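Local coordinates for protein alpha-galactosidase (Lactobacillus brevis, PDB 3MI6) that probably hydrolyses terminal, non-reducing alpha-D-galactose residues of alpha-D-galactosides, including galactose oligosaccharides and galactomannans, as a member of glycoside hydrolase family 36, at residues D[197-200]-D[201-204]; D[531-535]-D[536-540]; D[554-557]-D[558-561]; D[566-569]-D[570-573]; D[590-593]-D[594-598]. All coordinates share one frame; numbering follows the deposited sequence.

Interaction 1: D[197-200]-D[201-204]; sequences SGTW and ARER
Thr-199 and Arg-202 face each other across a type II beta turn whose two corners are Trp-200 and Ala-201. Hydrogen bonding across it is between backbones. Arg-202 N donates to Thr-199 O at 2.9 Å, approaching from above the carbonyl plane, and Thr-199 N returns a weak bond of 3.5 Å to Arg-202 O.

Two methyl groups pack over flat groups. CG2 of Thr-199 rests over the centre of one face of the Arg-202 guanidinium, 3.4 Å from CZ. The same torsion (chi1 -172°) sends OG1 the other way, to Gln-266 of a second subunit, which also receives Arg-202 NH2. At the corner, Ala-201 CB lies over one face of the Trp-200 indole in a CH-pi contact, 3.5 Å from the centroid of the six-membered ring.

The indole N-H links the turn to the probable catalytic centre: Trp-200, predicted to bind substrate, bonds through NE1 to OD2 of Asp-549, the predicted proton donor. A leucine here would remove that N-H, probably leaving Asp-549 without one of its partners and the Ala-201 methyl without the ring face it covers.

In the fold, the turn closes a beta hairpin between strands 192-197 and 205-210, at one border of a long antiparallel sheet, and Arg-204 extends from it to Thr-563 on helix 553-566 of the barrel.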
loop_
_atom_site.group_PDB
_atom_site.type_symbol
_atom_site.label_atom_id
_atom_site.label_comp_id
_atom_site.label_asym_id
_atom_site.label_seq_id
_atom_site.Cartn_x
_atom_site.Cartn_y
_atom_site.Cartn_z
ATOM N N SER D 197 -13.101 -6.546 -15.316
ATOM C CA SER D 197 -12.425 -7.399 -16.255
ATOM C C SER D 197 -12.645 -8.849 -15.864
ATOM O O SER D 197 -12.886 -9.149 -14.692
ATOM C CB SER D 197 -10.941 -7.052 -16.216
ATOM O OG SER D 197 -10.790 -5.638 -16.146
ATOM N N GLY D 198 -12.587 -9.746 -16.842
ATOM C CA GLY D 198 -12.611 -11.160 -16.555
ATOM C C GLY D 198 -12.535 -11.998 -17.798
ATOM O O GLY D 198 -11.659 -11.801 -18.655
ATOM N N THR D 199 -13.485 -12.922 -17.900
ATOM C CA THR D 199 -13.595 -13.823 -19.027
ATOM C C THR D 199 -14.772 -14.787 -18.846
ATOM O O THR D 199 -15.548 -14.690 -17.895
ATOM C CB THR D 199 -12.292 -14.629 -19.245
ATOM O OG1 THR D 199 -12.383 -15.356 -20.479
ATOM C CG2 THR D 199 -12.041 -15.605 -18.077
ATOM N N TRP D 200 -14.914 -15.724 -19.774
ATOM C CA TRP D 200 -16.071 -16.593 -19.756
ATOM C C TRP D 200 -16.105 -17.361 -18.433
ATOM O O TRP D 200 -15.065 -17.789 -17.938
ATOM C CB TRP D 200 -16.068 -17.514 -20.985
ATOM C CG TRP D 200 -17.087 -18.592 -20.900
ATOM C CD1 TRP D 200 -18.360 -18.574 -21.399
ATOM C CD2 TRP D 200 -16.926 -19.859 -20.258
ATOM N NE1 TRP D 200 -18.999 -19.767 -21.119
ATOM C CE2 TRP D 200 -18.138 -20.566 -20.412
ATOM C CE3 TRP D 200 -15.870 -20.467 -19.572
ATOM C CZ2 TRP D 200 -18.320 -21.840 -19.900
ATOM C CZ3 TRP D 200 -16.054 -21.723 -19.068
ATOM C CH2 TRP D 200 -17.269 -22.402 -19.236
ATOM N N ALA D 201 -17.295 -17.508 -17.854
ATOM C CA ALA D 201 -17.453 -18.183 -16.566
ATOM C C ALA D 201 -16.815 -17.438 -15.364
ATOM O O ALA D 201 -16.845 -17.936 -14.246
ATOM C CB ALA D 201 -16.934 -19.587 -16.650
ATOM N N ARG D 202 -16.236 -16.260 -15.595
ATOM C CA ARG D 202 -15.794 -15.389 -14.502
ATOM C C ARG D 202 -15.831 -13.904 -14.880
ATOM O O ARG D 202 -14.860 -13.192 -14.701
ATOM C CB ARG D 202 -14.399 -15.785 -13.978
ATOM C CG ARG D 202 -13.559 -16.546 -14.957
ATOM C CD ARG D 202 -12.176 -16.897 -14.398
ATOM N NE ARG D 202 -11.263 -15.779 -14.614
ATOM C CZ ARG D 202 -10.131 -15.819 -15.315
ATOM N NH1 ARG D 202 -9.704 -16.940 -15.867
ATOM N NH2 ARG D 202 -9.408 -14.712 -15.431
ATOM N N GLU D 203 -16.961 -13.442 -15.386
ATOM C CA GLU D 203 -17.080 -12.064 -15.852
ATOM C C GLU D 203 -16.984 -10.992 -14.758
ATOM O O GLU D 203 -17.411 -11.179 -13.618
ATOM C CB GLU D 203 -18.399 -11.860 -16.620
ATOM C CG GLU D 203 -18.554 -12.701 -17.881
ATOM C CD GLU D 203 -19.114 -14.090 -17.613
ATOM O OE1 GLU D 203 -18.728 -14.704 -16.597
ATOM O OE2 GLU D 203 -19.945 -14.561 -18.429
ATOM N N ARG D 204 -16.419 -9.857 -15.131
ATOM C CA ARG D 204 -16.624 -8.620 -14.392
ATOM C C ARG D 204 -16.149 -8.575 -12.940
ATOM O O ARG D 204 -16.775 -7.917 -12.121
ATOM C CB ARG D 204 -18.096 -8.189 -14.497
ATOM C CG ARG D 204 -18.438 -7.622 -15.867
ATOM C CD ARG D 204 -19.873 -7.161 -15.988
ATOM N NE ARG D 204 -20.793 -8.288 -15.901
ATOM C CZ ARG D 204 -20.919 -9.228 -16.840
ATOM N NH1 ARG D 204 -20.167 -9.176 -17.942
ATOM N NH2 ARG D 204 -21.785 -10.229 -16.673
#

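Interaction 2: D[531-535]-D[536-540]; sequences GGRFD and LGMMY
Asp-535 O faces the first turn of helix 536-539, accepting Met-538 N at 3.0 Å from above its carbonyl plane and Met-539 N in a weak bond of 3.4 Å, while the chain enters through an inverse gamma turn centred on Phe-534. The Asp-535 side chain works on the same turn. Its CG stands between the backbone N and the carbonyl carbon (chi1 63°), which carries the carboxylate forward until OD1 accepts from Met-538 N at 3.1 Å, met almost end-on. Two acceptors of one residue therefore share a single N-H. This is an N-cap, with the aspartate immediately before the helix supplying a side-chain acceptor to an amide of the first turn. It sits in the segment that follows strand 523-526 of the (beta/alpha)8 barrel and leads toward strand 544-546. The buried carboxylate is gripped further by Ser-255 OG at OD1 and Ser-225 OG at OD2.

Two selenomethionines of the helix reach back to the incoming loop. Met-539, bent at chi2, brings its methyl CE over the centre of one face of the Phe-534 ring, a CH-pi contact 3.7 Å from the centroid and only 9° off the normal. Arg-204 also meets this ring in a cation-pi contact. Met-538 folds at both chi2 and chi3, and its SE approaches Arg-533 obliquely, 3.7 Å from NE. Beyond NE, the guanidinium of Arg-533 forms a salt bridge through NH2 with Glu-416 and lies beside Met-480, a predicted substrate-binding residue.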
loop_
_atom_site.group_PDB
_atom_site.type_symbol
_atom_site.label_atom_id
_atom_site.label_comp_id
_atom_site.label_asym_id
_atom_site.label_seq_id
_atom_site.Cartn_x
_atom_site.Cartn_y
_atom_site.Cartn_z
ATOM N N GLY D 531 -22.186 -13.893 -20.082
ATOM C CA GLY D 531 -22.181 -12.436 -20.106
ATOM C C GLY D 531 -21.236 -11.738 -21.073
ATOM O O GLY D 531 -20.656 -10.713 -20.741
ATOM N N GLY D 532 -21.104 -12.282 -22.277
ATOM C CA GLY D 532 -20.176 -11.757 -23.257
ATOM C C GLY D 532 -20.691 -10.540 -24.011
ATOM O O GLY D 532 -19.977 -9.963 -24.824
ATOM N N ARG D 533 -21.939 -10.156 -23.768
ATOM C CA ARG D 533 -22.466 -8.919 -24.341
ATOM C C ARG D 533 -23.268 -8.136 -23.323
ATOM O O ARG D 533 -24.124 -7.351 -23.679
ATOM C CB ARG D 533 -23.318 -9.201 -25.574
ATOM C CG ARG D 533 -22.566 -9.071 -26.868
ATOM C CD ARG D 533 -23.425 -8.425 -27.912
ATOM N NE ARG D 533 -24.533 -9.281 -28.350
ATOM C CZ ARG D 533 -24.594 -9.889 -29.533
ATOM N NH1 ARG D 533 -23.599 -9.755 -30.412
ATOM N NH2 ARG D 533 -25.650 -10.634 -29.829
ATOM N N PHE D 534 -22.965 -8.343 -22.053
ATOM C CA PHE D 534 -23.759 -7.782 -20.984
ATOM C C PHE D 534 -23.646 -6.257 -20.952
ATOM O O PHE D 534 -22.814 -5.713 -20.207
ATOM C CB PHE D 534 -23.274 -8.364 -19.656
ATOM C CG PHE D 534 -24.253 -8.216 -18.541
ATOM C CD1 PHE D 534 -24.353 -7.035 -17.856
ATOM C CD2 PHE D 534 -25.078 -9.274 -18.190
ATOM C CE1 PHE D 534 -25.258 -6.904 -16.843
ATOM C CE2 PHE D 534 -25.990 -9.160 -17.177
ATOM C CZ PHE D 534 -26.083 -7.972 -16.494
ATOM N N ASP D 535 -24.478 -5.566 -21.732
ATOM C CA ASP D 535 -24.328 -4.122 -21.859
ATOM C C ASP D 535 -25.613 -3.339 -22.118
ATOM O O ASP D 535 -26.626 -3.890 -22.489
ATOM C CB ASP D 535 -23.291 -3.801 -22.922
ATOM C CG ASP D 535 -23.695 -4.286 -24.292
ATOM O OD1 ASP D 535 -24.907 -4.248 -24.619
ATOM O OD2 ASP D 535 -22.788 -4.698 -25.047
ATOM N N LEU D 536 -25.553 -2.028 -21.916
ATOM C CA LEU D 536 -26.736 -1.185 -22.019
ATOM C C LEU D 536 -27.369 -1.303 -23.407
ATOM O O LEU D 536 -28.579 -1.157 -23.567
ATOM C CB LEU D 536 -26.412 0.274 -21.654
ATOM C CG LEU D 536 -25.843 0.545 -20.238
ATOM C CD1 LEU D 536 -25.298 1.944 -20.131
ATOM C CD2 LEU D 536 -26.835 0.300 -19.121
ATOM N N GLY D 537 -26.549 -1.607 -24.404
ATOM C CA GLY D 537 -27.039 -1.685 -25.761
ATOM C C GLY D 537 -28.126 -2.726 -25.884
ATOM O O GLY D 537 -29.096 -2.540 -26.611
HETATM N N MSE D 538 -27.963 -3.833 -25.175
HETATM C CA MSE D 538 -28.907 -4.931 -25.279
HETATM C C MSE D 538 -30.096 -4.785 -24.335
HETATM O O MSE D 538 -31.169 -5.306 -24.628
HETATM C CB MSE D 538 -28.195 -6.246 -25.012
HETATM C CG MSE D 538 -26.992 -6.453 -25.885
HETATM SE SE MSE D 538 -27.491 -7.142 -27.656
HETATM C CE MSE D 538 -28.307 -8.829 -27.108
HETATM N N MSE D 539 -29.900 -4.083 -23.215
HETATM C CA MSE D 539 -30.957 -3.881 -22.236
HETATM C C MSE D 539 -32.096 -3.011 -22.782
HETATM O O MSE D 539 -33.233 -3.086 -22.303
HETATM C CB MSE D 539 -30.413 -3.241 -20.950
HETATM C CG MSE D 539 -29.275 -4.003 -20.260
HETATM SE SE MSE D 539 -29.642 -5.890 -19.843
HETATM C CE MSE D 539 -27.796 -6.440 -19.587
ATOM N N TYR D 540 -31.785 -2.170 -23.763
ATOM C CA TYR D 540 -32.804 -1.366 -24.406
ATOM C C TYR D 540 -33.884 -2.268 -24.989
ATOM O O TYR D 540 -35.070 -1.983 -24.872
ATOM C CB TYR D 540 -32.169 -0.525 -25.496
ATOM C CG TYR D 540 -33.136 0.304 -26.301
ATOM C CD1 TYR D 540 -33.721 -0.214 -27.448
ATOM C CD2 TYR D 540 -33.438 1.613 -25.940
ATOM C CE1 TYR D 540 -34.586 0.533 -28.193
ATOM C CE2 TYR D 540 -34.303 2.373 -26.687
ATOM C CZ TYR D 540 -34.879 1.828 -27.817
ATOM O OH TYR D 540 -35.756 2.563 -28.594
#

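Interaction 3: D[554-557]-D[558-561]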
loop_
_atom_site.group_PDB
_atom_site.type_symbol
_atom_site.label_atom_id
_atom_site.label_comp_id
_atom_site.label_asym_id
_atom_site.label_seq_id
_atom_site.Cartn_x
_atom_site.Cartn_y
_atom_site.Cartn_z
ATOM N N ALA D 554 -20.669 -19.811 -5.271
ATOM C CA ALA D 554 -19.507 -19.032 -4.873
ATOM C C ALA D 554 -19.005 -18.107 -5.976
ATOM O O ALA D 554 -18.734 -16.950 -5.727
ATOM C CB ALA D 554 -18.392 -19.953 -4.408
ATOM N N GLU D 555 -18.875 -18.609 -7.198
ATOM C CA GLU D 555 -18.398 -17.790 -8.302
ATOM C C GLU D 555 -19.373 -16.655 -8.642
ATOM O O GLU D 555 -18.955 -15.543 -8.990
ATOM C CB GLU D 555 -18.166 -18.653 -9.541
ATOM C CG GLU D 555 -17.176 -19.782 -9.348
ATOM C CD GLU D 555 -15.760 -19.296 -9.038
ATOM O OE1 GLU D 555 -15.371 -18.188 -9.478
ATOM O OE2 GLU D 555 -15.024 -20.050 -8.362
ATOM N N ARG D 556 -20.671 -16.943 -8.570
ATOM C CA ARG D 556 -21.678 -15.947 -8.909
ATOM C C ARG D 556 -21.611 -14.760 -7.937
ATOM O O ARG D 556 -21.703 -13.604 -8.347
ATOM C CB ARG D 556 -23.087 -16.555 -8.949
ATOM C CG ARG D 556 -23.400 -17.377 -10.179
ATOM C CD ARG D 556 -23.346 -16.555 -11.474
ATOM N NE ARG D 556 -24.612 -15.910 -11.803
ATOM C CZ ARG D 556 -25.289 -16.104 -12.929
ATOM N NH1 ARG D 556 -24.838 -16.926 -13.852
ATOM N NH2 ARG D 556 -26.424 -15.471 -13.137
ATOM N N LEU D 557 -21.450 -15.042 -6.655
ATOM C CA LEU D 557 -21.206 -13.984 -5.697
ATOM C C LEU D 557 -20.270 -12.948 -6.311
ATOM O O LEU D 557 -20.617 -11.767 -6.424
ATOM C CB LEU D 557 -20.570 -14.558 -4.437
ATOM C CG LEU D 557 -21.359 -14.637 -3.129
ATOM C CD1 LEU D 557 -22.840 -14.329 -3.330
ATOM C CD2 LEU D 557 -21.137 -16.005 -2.459
ATOM N N LEU D 558 -19.081 -13.375 -6.721
ATOM C CA LEU D 558 -18.150 -12.419 -7.302
ATOM C C LEU D 558 -18.723 -11.752 -8.555
ATOM O O LEU D 558 -18.697 -10.529 -8.666
ATOM C CB LEU D 558 -16.789 -13.058 -7.553
ATOM C CG LEU D 558 -15.873 -13.218 -6.331
ATOM C CD1 LEU D 558 -16.527 -14.032 -5.236
ATOM C CD2 LEU D 558 -14.568 -13.840 -6.711
ATOM N N ILE D 559 -19.280 -12.544 -9.473
ATOM C CA ILE D 559 -19.768 -12.025 -10.751
ATOM C C ILE D 559 -20.915 -11.025 -10.580
ATOM O O ILE D 559 -20.925 -9.964 -11.206
ATOM C CB ILE D 559 -20.179 -13.156 -11.705
ATOM C CG1 ILE D 559 -18.960 -14.016 -12.043
ATOM C CG2 ILE D 559 -20.709 -12.578 -12.988
ATOM C CD1 ILE D 559 -19.249 -15.323 -12.749
ATOM N N GLN D 560 -21.866 -11.357 -9.714
ATOM C CA GLN D 560 -22.996 -10.471 -9.435
ATOM C C GLN D 560 -22.598 -9.202 -8.657
ATOM O O GLN D 560 -23.042 -8.085 -8.972
ATOM C CB GLN D 560 -24.114 -11.243 -8.744
ATOM C CG GLN D 560 -24.695 -12.326 -9.649
ATOM C CD GLN D 560 -25.759 -13.185 -8.970
ATOM O OE1 GLN D 560 -25.949 -14.357 -9.319
ATOM N NE2 GLN D 560 -26.461 -12.604 -8.000
ATOM N N PHE D 561 -21.745 -9.370 -7.656
ATOM C CA PHE D 561 -21.268 -8.226 -6.917
ATOM C C PHE D 561 -20.689 -7.210 -7.895
ATOM O O PHE D 561 -21.055 -6.040 -7.864
ATOM C CB PHE D 561 -20.208 -8.643 -5.911
ATOM C CG PHE D 561 -20.083 -7.702 -4.750
ATOM C CD1 PHE D 561 -19.152 -6.685 -4.769
ATOM C CD2 PHE D 561 -20.903 -7.839 -3.638
ATOM C CE1 PHE D 561 -19.041 -5.834 -3.700
ATOM C CE2 PHE D 561 -20.790 -6.988 -2.585
ATOM C CZ PHE D 561 -19.860 -5.985 -2.615
#
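Arg-556 and Gln-560, one helical turn apart, are joined twice, once through backbone and once through side chains. Gln-560 N points at Arg-556 O in a nearly linear bond, and Arg-556 NE donates to Gln-560 OE1 at 3.2 Å. The second bond is well directed: the N-H is almost straight (165°), the donor lies in the carbonyl plane on a lone pair, and OE1 meets the guanidinium at its edge. The two planar groups themselves stand 79° apart. The arginine chain, bent at chi2 and chi3, brings NE to the glutamine, which stays extended beyond CG.

Several other polar atoms find partners outside this turn. Gln-560 NE2 gives a hydrogen bond to Val-596 O, so both ends of the amide are used and its rotation is fixed. Arg-556 NH1 bonds Asp-550 O, and its guanidinium forms a cation-pi contact with Trp-546; Glu-555 OE2 meets Arg-586 in a salt bridge and His-674 of a third subunit. Along the main chain, Ile-559 N reaches Glu-555 O at 3.1 Å and Phe-561 N reaches Leu-557 O at 2.9 Å.

A methionine in place of Arg-556 would probably leave Gln-560 OE1 and Asp-550 O each without a donor and the amide less firmly held against turning.

Such i to i+4 bonding, reinforced by a side-chain pair on the buried flank, belongs to helix 553-566, which connects strands 544-546 and 572-576 in a beta-alpha-beta crossover of the (beta/alpha)8 barrel.

Interaction 4: D[566-569]-D[570-573]; sequences GYPQ and AMMG
Met-571, a selenomethionine, sets its selenium against the edge of the Tyr-567 ring, a Met-aromatic contact in the link that leads from helix 553-566 into strand 572-576 of the (beta/alpha)8 barrel. SE lies 5.3 Å from the centroid of the Tyr-567 ring and 84° from its normal, in the ring plane and nearest CD1. The geometry follows from an extended chain: beyond CG both torsions are near 180°, so Met-571 reaches straight back, crossing the tyrosine at about a right angle and touching Pro-568 CD with SE at 3.7 Å.

The backbone here forms a short 3-10 turn, in which Met-571 N bonds Pro-568 O and Met-572 N bonds Gln-569 O, each at 3.0 Å and each from above the carbonyl plane. Gln-569 has its CG between the backbone N and the carbonyl carbon (chi1 66°) and bends again at chi2, so the amide is carried away from the turn, where NE2 donates to Gly-636 O and Phe-633 O.

Met-572 departs from its neighbour only at the last torsion. Extended as far as SE, it bends at chi3 (-102°), and this last rotation brings the methyl CE back over the peptide backbone, 3.4 Å from Gln-569 CA.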
loop_
_atom_site.group_PDB
_atom_site.type_symbol
_atom_site.label_atom_id
_atom_site.label_comp_id
_atom_site.label_asym_id
_atom_site.label_seq_id
_atom_site.Cartn_x
_atom_site.Cartn_y
_atom_site.Cartn_z
ATOM N N GLY D 566 -22.504 -1.652 -12.196
ATOM C CA GLY D 566 -22.929 -1.107 -13.459
ATOM C C GLY D 566 -24.354 -1.453 -13.796
ATOM O O GLY D 566 -24.979 -0.779 -14.614
ATOM N N TYR D 567 -24.882 -2.497 -13.172
ATOM C CA TYR D 567 -26.182 -3.004 -13.580
ATOM C C TYR D 567 -27.027 -3.536 -12.413
ATOM O O TYR D 567 -26.580 -4.365 -11.635
ATOM C CB TYR D 567 -25.997 -4.051 -14.697
ATOM C CG TYR D 567 -25.011 -3.626 -15.787
ATOM C CD1 TYR D 567 -25.447 -3.048 -16.959
ATOM C CD2 TYR D 567 -23.647 -3.809 -15.632
ATOM C CE1 TYR D 567 -24.555 -2.674 -17.948
ATOM C CE2 TYR D 567 -22.753 -3.434 -16.595
ATOM C CZ TYR D 567 -23.202 -2.862 -17.755
ATOM O OH TYR D 567 -22.299 -2.482 -18.735
ATOM N N PRO D 568 -28.273 -3.059 -12.310
ATOM C CA PRO D 568 -29.232 -3.459 -11.274
ATOM C C PRO D 568 -29.617 -4.915 -11.427
ATOM O O PRO D 568 -29.583 -5.433 -12.530
ATOM C CB PRO D 568 -30.456 -2.599 -11.566
ATOM C CG PRO D 568 -30.036 -1.609 -12.647
ATOM C CD PRO D 568 -28.878 -2.187 -13.335
ATOM N N GLN D 569 -30.010 -5.562 -10.339
ATOM C CA GLN D 569 -30.313 -6.990 -10.360
ATOM C C GLN D 569 -31.440 -7.373 -11.317
ATOM O O GLN D 569 -31.521 -8.514 -11.753
ATOM C CB GLN D 569 -30.639 -7.498 -8.954
ATOM C CG GLN D 569 -31.898 -6.931 -8.381
ATOM C CD GLN D 569 -31.702 -5.595 -7.713
ATOM O OE1 GLN D 569 -30.766 -4.865 -8.024
ATOM N NE2 GLN D 569 -32.589 -5.265 -6.776
ATOM N N ALA D 570 -32.318 -6.427 -11.628
ATOM C CA ALA D 570 -33.392 -6.681 -12.579
ATOM C C ALA D 570 -32.845 -7.237 -13.901
ATOM O O ALA D 570 -33.501 -8.032 -14.575
ATOM C CB ALA D 570 -34.184 -5.405 -12.824
HETATM N N MSE D 571 -31.628 -6.829 -14.240
HETATM C CA MSE D 571 -31.003 -7.184 -15.502
HETATM C C MSE D 571 -30.288 -8.551 -15.510
HETATM O O MSE D 571 -29.967 -9.082 -16.579
HETATM C CB MSE D 571 -30.026 -6.085 -15.902
HETATM C CG MSE D 571 -30.679 -4.733 -16.180
HETATM SE SE MSE D 571 -29.360 -3.405 -16.763
HETATM C CE MSE D 571 -30.519 -1.807 -16.854
HETATM N N MSE D 572 -30.066 -9.124 -14.328
HETATM C CA MSE D 572 -29.251 -10.331 -14.188
HETATM C C MSE D 572 -30.048 -11.623 -14.049
HETATM O O MSE D 572 -30.606 -11.903 -12.990
HETATM C CB MSE D 572 -28.359 -10.221 -12.955
HETATM C CG MSE D 572 -27.149 -9.328 -13.080
HETATM SE SE MSE D 572 -26.304 -9.119 -11.292
HETATM C CE MSE D 572 -26.941 -7.314 -10.794
ATOM N N GLY D 573 -30.078 -12.439 -15.095
ATOM C CA GLY D 573 -30.616 -13.774 -14.935
ATOM C C GLY D 573 -29.722 -14.541 -13.966
ATOM O O GLY D 573 -28.523 -14.313 -13.936
#

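Interaction 5: D[590-593]-D[594-598]; sequences LKTR and GAVAF
The contact of Leu-590 with Gly-594 and of Thr-592 with Val-596 is one of successive backbone bonds along helix 590-597, the helix that connects strands 572-576 and 601-604 in a beta-alpha-beta unit of the (beta/alpha)8 barrel. The i to i+4 pattern is regular through its first half. Gly-594 N donates to Leu-590 O at 3.0 Å, and Ala-595 N to Lys-591 O at the same length of 3.0 Å, both donors tilted from the carbonyl plane. Val-596 N meets Thr-592 O at 2.9 Å, close to the C=O axis. Thr-592 O also receives a weak bond from Ala-595 N, so this carbonyl is shared by two amides. Toward the C-terminal end the bonding slackens: Ala-597 N to Arg-593 O is weak, at 3.3 Å.

Side chains add little across the turn. The CG2 methyls of Thr-592 and Val-596 approach to 4.2 Å. With CG1 of Val-596 anti to the backbone N (chi1 -179°), CG2 is left beside that N and over the preceding turn, where it also lies near Thr-592 O. The buried Thr-592 hydroxyl is hydrogen-bonded to Phe-727 O, with Ser-589 OG and Thr-729 OG1 as further partners, which links the helix to the C-terminal part of the chain, while Lys-591 NZ reaches Thr-729 O in the same region.

At the C-terminal end the Phe-598 side chain lies against the helix, and Gly-594 O stands over the centre of one face of its ring, 3.2 Å above the plane.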
loop_
_atom_site.group_PDB
_atom_site.type_symbol
_atom_site.label_atom_id
_atom_site.label_comp_id
_atom_site.label_asym_id
_atom_site.label_seq_id
_atom_site.Cartn_x
_atom_site.Cartn_y
_atom_site.Cartn_z
ATOM N N LEU D 590 -27.993 -26.529 -1.328
ATOM C CA LEU D 590 -29.086 -26.008 -2.141
ATOM C C LEU D 590 -29.579 -24.653 -1.606
ATOM O O LEU D 590 -30.046 -23.804 -2.362
ATOM C CB LEU D 590 -30.216 -27.025 -2.226
ATOM C CG LEU D 590 -31.512 -26.660 -2.930
ATOM C CD1 LEU D 590 -31.267 -26.222 -4.359
ATOM C CD2 LEU D 590 -32.398 -27.880 -2.885
ATOM N N LYS D 591 -29.459 -24.452 -0.298
ATOM C CA LYS D 591 -29.848 -23.191 0.335
ATOM C C LYS D 591 -29.018 -22.015 -0.178
ATOM O O LYS D 591 -29.541 -20.939 -0.424
ATOM C CB LYS D 591 -29.733 -23.306 1.858
ATOM C CG LYS D 591 -30.017 -22.021 2.626
ATOM C CD LYS D 591 -29.448 -22.078 4.049
ATOM C CE LYS D 591 -29.862 -20.825 4.832
ATOM N NZ LYS D 591 -29.207 -20.694 6.189
ATOM N N THR D 592 -27.725 -22.216 -0.356
ATOM C CA THR D 592 -26.877 -21.130 -0.807
ATOM C C THR D 592 -27.075 -20.813 -2.294
ATOM O O THR D 592 -27.256 -19.649 -2.656
ATOM C CB THR D 592 -25.398 -21.417 -0.499
ATOM O OG1 THR D 592 -25.227 -21.589 0.921
ATOM C CG2 THR D 592 -24.518 -20.271 -0.984
ATOM N N ARG D 593 -27.044 -21.841 -3.149
ATOM C CA ARG D 593 -27.350 -21.676 -4.575
ATOM C C ARG D 593 -28.649 -20.900 -4.761
ATOM O O ARG D 593 -28.724 -19.984 -5.584
ATOM C CB ARG D 593 -27.426 -23.016 -5.325
ATOM C CG ARG D 593 -26.257 -23.919 -5.064
ATOM C CD ARG D 593 -26.108 -25.025 -6.078
ATOM N NE ARG D 593 -27.237 -25.962 -6.173
ATOM C CZ ARG D 593 -27.399 -27.059 -5.435
ATOM N NH1 ARG D 593 -26.533 -27.371 -4.486
ATOM N NH2 ARG D 593 -28.452 -27.838 -5.636
ATOM N N GLY D 594 -29.667 -21.265 -3.987
ATOM C CA GLY D 594 -30.920 -20.540 -3.997
ATOM C C GLY D 594 -30.734 -19.083 -3.614
ATOM O O GLY D 594 -31.256 -18.194 -4.299
ATOM N N ALA D 595 -29.970 -18.846 -2.539
ATOM C CA ALA D 595 -29.861 -17.526 -1.907
ATOM C C ALA D 595 -29.023 -16.501 -2.673
ATOM O O ALA D 595 -29.242 -15.310 -2.549
ATOM C CB ALA D 595 -29.361 -17.663 -0.464
ATOM N N VAL D 596 -28.054 -16.963 -3.448
ATOM C CA VAL D 596 -27.349 -16.094 -4.392
ATOM C C VAL D 596 -28.231 -15.779 -5.616
ATOM O O VAL D 596 -28.132 -14.717 -6.197
ATOM C CB VAL D 596 -26.019 -16.742 -4.872
ATOM C CG1 VAL D 596 -25.288 -15.837 -5.829
ATOM C CG2 VAL D 596 -25.117 -17.068 -3.689
ATOM N N ALA D 597 -29.120 -16.687 -5.995
ATOM C CA ALA D 597 -29.940 -16.472 -7.188
ATOM C C ALA D 597 -31.183 -15.602 -6.955
ATOM O O ALA D 597 -31.745 -15.057 -7.904
ATOM C CB ALA D 597 -30.317 -17.804 -7.855
ATOM N N PHE D 598 -31.617 -15.459 -5.708
ATOM C CA PHE D 598 -32.741 -14.567 -5.442
ATOM C C PHE D 598 -32.413 -13.142 -5.857
ATOM O O PHE D 598 -33.299 -12.409 -6.270
ATOM C CB PHE D 598 -33.133 -14.538 -3.971
ATOM C CG PHE D 598 -33.588 -15.850 -3.434
ATOM C CD1 PHE D 598 -34.228 -16.760 -4.245
ATOM C CD2 PHE D 598 -33.384 -16.166 -2.100
ATOM C CE1 PHE D 598 -34.644 -17.959 -3.741
ATOM C CE2 PHE D 598 -33.807 -17.364 -1.589
ATOM C CZ PHE D 598 -34.434 -18.261 -2.404
#

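The contacts form a touching network beside the probable catalytic pocket. Interaction 1, of the N-terminal region, probably reaches into it: the Trp-200 side chain is about 3 Å from that of Asp-549, and the side chain of Arg-556 in interaction 3 is about 7 Å from that of Asp-549. Interaction 1 is clamped to interaction 2, Glu-203 OE2 lying 2.9 Å from Gly-531 N, and rests on interaction 3 through Ile-559. Interactions 2 and 4 interlock around Phe-534, whose CE1 is 3.5 Å from Tyr-567 CG. Interactions 3 and 5 are adjacent barrel helices, with Leu-557 CD1 3.6 Å from Val-596 CG2. Interactions 4 and 5 lie away from the predicted substrate and catalytic residues.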